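Local coordinates for protein transcriptional regulator, TetR family (PDB 3HE0) that probably binds regulatory DNA as a TetR-family transcription factor and so controls the expression of target genes, at residues L23-G28 / L103-N108. Numbering follows the deposited sequence.
Sequences LIAESG and LNAISN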
loop_
_atom_site.group_PDB
_atom_site.type_symbol
_atom_site.label_atom_id
_atom_site.label_comp_id
_atom_site.label_asym_id
_atom_site.label_seq_id
_atom_site.Cartn_x
_atom_site.Cartn_y
_atom_site.Cartn_z
ATOM N N LEU A 23 -1.566 -6.856 -19.194
ATOM C CA LEU A 23 -2.767 -7.640 -18.872
ATOM C C LEU A 23 -2.959 -7.771 -17.354
ATOM O O LEU A 23 -4.086 -7.662 -16.852
ATOM C CB LEU A 23 -2.718 -9.031 -19.532
ATOM C CG LEU A 23 -2.944 -9.133 -21.051
ATOM C CD1 LEU A 23 -2.989 -10.591 -21.534
ATOM C CD2 LEU A 23 -4.205 -8.412 -21.516
ATOM N N ILE A 24 -1.858 -7.980 -16.631
ATOM C CA ILE A 24 -1.906 -8.067 -15.171
ATOM C C ILE A 24 -2.264 -6.705 -14.561
ATOM O O ILE A 24 -3.110 -6.627 -13.661
ATOM C CB ILE A 24 -0.573 -8.589 -14.595
ATOM C CG1 ILE A 24 -0.371 -10.055 -14.995
ATOM C CG2 ILE A 24 -0.529 -8.454 -13.063
ATOM C CD1 ILE A 24 1.058 -10.513 -14.888
ATOM N N ALA A 25 -1.637 -5.629 -15.041
ATOM C CA ALA A 25 -2.033 -4.293 -14.582
ATOM C C ALA A 25 -3.522 -4.159 -14.786
ATOM O O ALA A 25 -4.226 -3.769 -13.870
ATOM C CB ALA A 25 -1.279 -3.168 -15.311
ATOM N N GLU A 26 -4.005 -4.541 -15.962
ATOM C CA GLU A 26 -5.418 -4.354 -16.299
ATOM C C GLU A 26 -6.329 -5.157 -15.412
ATOM O O GLU A 26 -7.219 -4.603 -14.768
ATOM C CB GLU A 26 -5.716 -4.777 -17.735
ATOM C CG GLU A 26 -5.437 -3.713 -18.748
ATOM C CD GLU A 26 -5.453 -4.220 -20.169
ATOM O OE1 GLU A 26 -5.951 -5.336 -20.440
ATOM O OE2 GLU A 26 -4.943 -3.482 -21.025
ATOM N N SER A 27 -6.114 -6.467 -15.399
ATOM C CA SER A 27 -7.074 -7.407 -14.817
ATOM C C SER A 27 -6.424 -8.509 -13.943
ATOM O O SER A 27 -6.980 -9.598 -13.779
ATOM C CB SER A 27 -7.978 -7.978 -15.926
ATOM O OG SER A 27 -7.307 -8.036 -17.181
ATOM N N GLY A 28 -5.254 -8.205 -13.377
ATOM C CA GLY A 28 -4.623 -9.045 -12.337
ATOM C C GLY A 28 -3.971 -10.385 -12.699
ATOM O O GLY A 28 -4.185 -10.936 -13.795
ATOM N N LEU A 103 3.459 -0.039 -13.107
ATOM C CA LEU A 103 4.363 -0.640 -12.132
ATOM C C LEU A 103 3.675 -0.648 -10.770
ATOM O O LEU A 103 3.582 -1.674 -10.096
ATOM C CB LEU A 103 5.695 0.123 -12.065
ATOM C CG LEU A 103 6.583 0.006 -13.308
ATOM C CD1 LEU A 103 7.868 0.799 -13.124
ATOM C CD2 LEU A 103 6.889 -1.454 -13.656
ATOM N N ASN A 104 3.154 0.504 -10.383
ATOM C CA ASN A 104 2.399 0.577 -9.144
ATOM C C ASN A 104 1.200 -0.357 -9.178
ATOM O O ASN A 104 0.945 -1.094 -8.210
ATOM C CB ASN A 104 1.932 2.005 -8.882
ATOM C CG ASN A 104 2.967 2.830 -8.183
ATOM O OD1 ASN A 104 4.170 2.574 -8.299
ATOM N ND2 ASN A 104 2.518 3.826 -7.444
ATOM N N ALA A 105 0.474 -0.321 -10.295
ATOM C CA ALA A 105 -0.745 -1.108 -10.427
ATOM C C ALA A 105 -0.471 -2.615 -10.164
ATOM O O ALA A 105 -1.173 -3.283 -9.385
ATOM C CB ALA A 105 -1.361 -0.879 -11.817
ATOM N N ILE A 106 0.593 -3.116 -10.778
ATOM C CA ILE A 106 0.929 -4.531 -10.724
ATOM C C ILE A 106 1.423 -4.951 -9.348
ATOM O O ILE A 106 1.017 -5.997 -8.818
ATOM C CB ILE A 106 2.011 -4.874 -11.769
ATOM C CG1 ILE A 106 1.446 -4.696 -13.177
ATOM C CG2 ILE A 106 2.507 -6.310 -11.595
ATOM C CD1 ILE A 106 2.521 -4.453 -14.216
ATOM N N SER A 107 2.312 -4.143 -8.782
ATOM C CA SER A 107 2.965 -4.517 -7.552
ATOM C C SER A 107 2.035 -4.330 -6.361
ATOM O O SER A 107 2.271 -4.927 -5.324
ATOM C CB SER A 107 4.261 -3.741 -7.360
ATOM O OG SER A 107 3.992 -2.377 -7.159
ATOM N N ASN A 108 0.971 -3.531 -6.506
ATOM C CA ASN A 108 -0.060 -3.452 -5.461
ATOM C C ASN A 108 -0.888 -4.730 -5.300
ATOM O O ASN A 108 -1.823 -4.753 -4.528
ATOM C CB ASN A 108 -1.011 -2.269 -5.696
ATOM C CG ASN A 108 -0.544 -0.986 -5.009
ATOM O OD1 ASN A 108 0.651 -0.686 -4.983
ATOM N ND2 ASN A 108 -1.497 -0.224 -4.448
#
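Ile-106 lays its longer branch against the backbone of Ala-25, a bump set in the shallow place that Ala-25 leaves on the surface of helix 13-27. Ile-106 CG1 comes within 3.7 Å of Ala-25 N and 3.8 Å of Ala-25 CB, while Ile-106 CD1 turns aside and only skirts that methyl. Alanine suits the spot because its single methyl leaves the helix surface low enough for the isoleucine to rest on the main chain itself; accordingly the CA atoms of Ala-25 and Ile-106 lie 4.9 Å apart, and the short axes pass at 8.4 Å, crossing at 70°. Ala-25 CB also meets Ala-105 CB at 4.2 Å, the methyl of Ala-105 pointing across and that of Ala-25 lying alongside, at the partly exposed margin of the contact.

Deeper in, Ile-24 and Ile-106 cross at about a right angle and touch through their CG2 methyls, 4.0 Å apart. In Ile-106, CG1 lies beside the backbone N (chi1 -66°) and CG2 anti to it, which divides the work: one branch lies against Ala-25, the other meets Ile-24. Branching at CB gives isoleucine these two arms close to the backbone. No hydrogen bond joins the segments, and shape complementarity between apolar groups does the joining. Phe-29 touches both isoleucines, and helix 55-74 extends the apolar patch, with Val-62 against Ile-24 and Val-66 against Ile-106.

Helix 13-27 belongs to what is, by family, the DNA-binding domain, with a predicted helix-turn-helix, and helix 102-107 to the C-terminal region, making this the interdomain helix packing characteristic of the all-helical TetR-family fold.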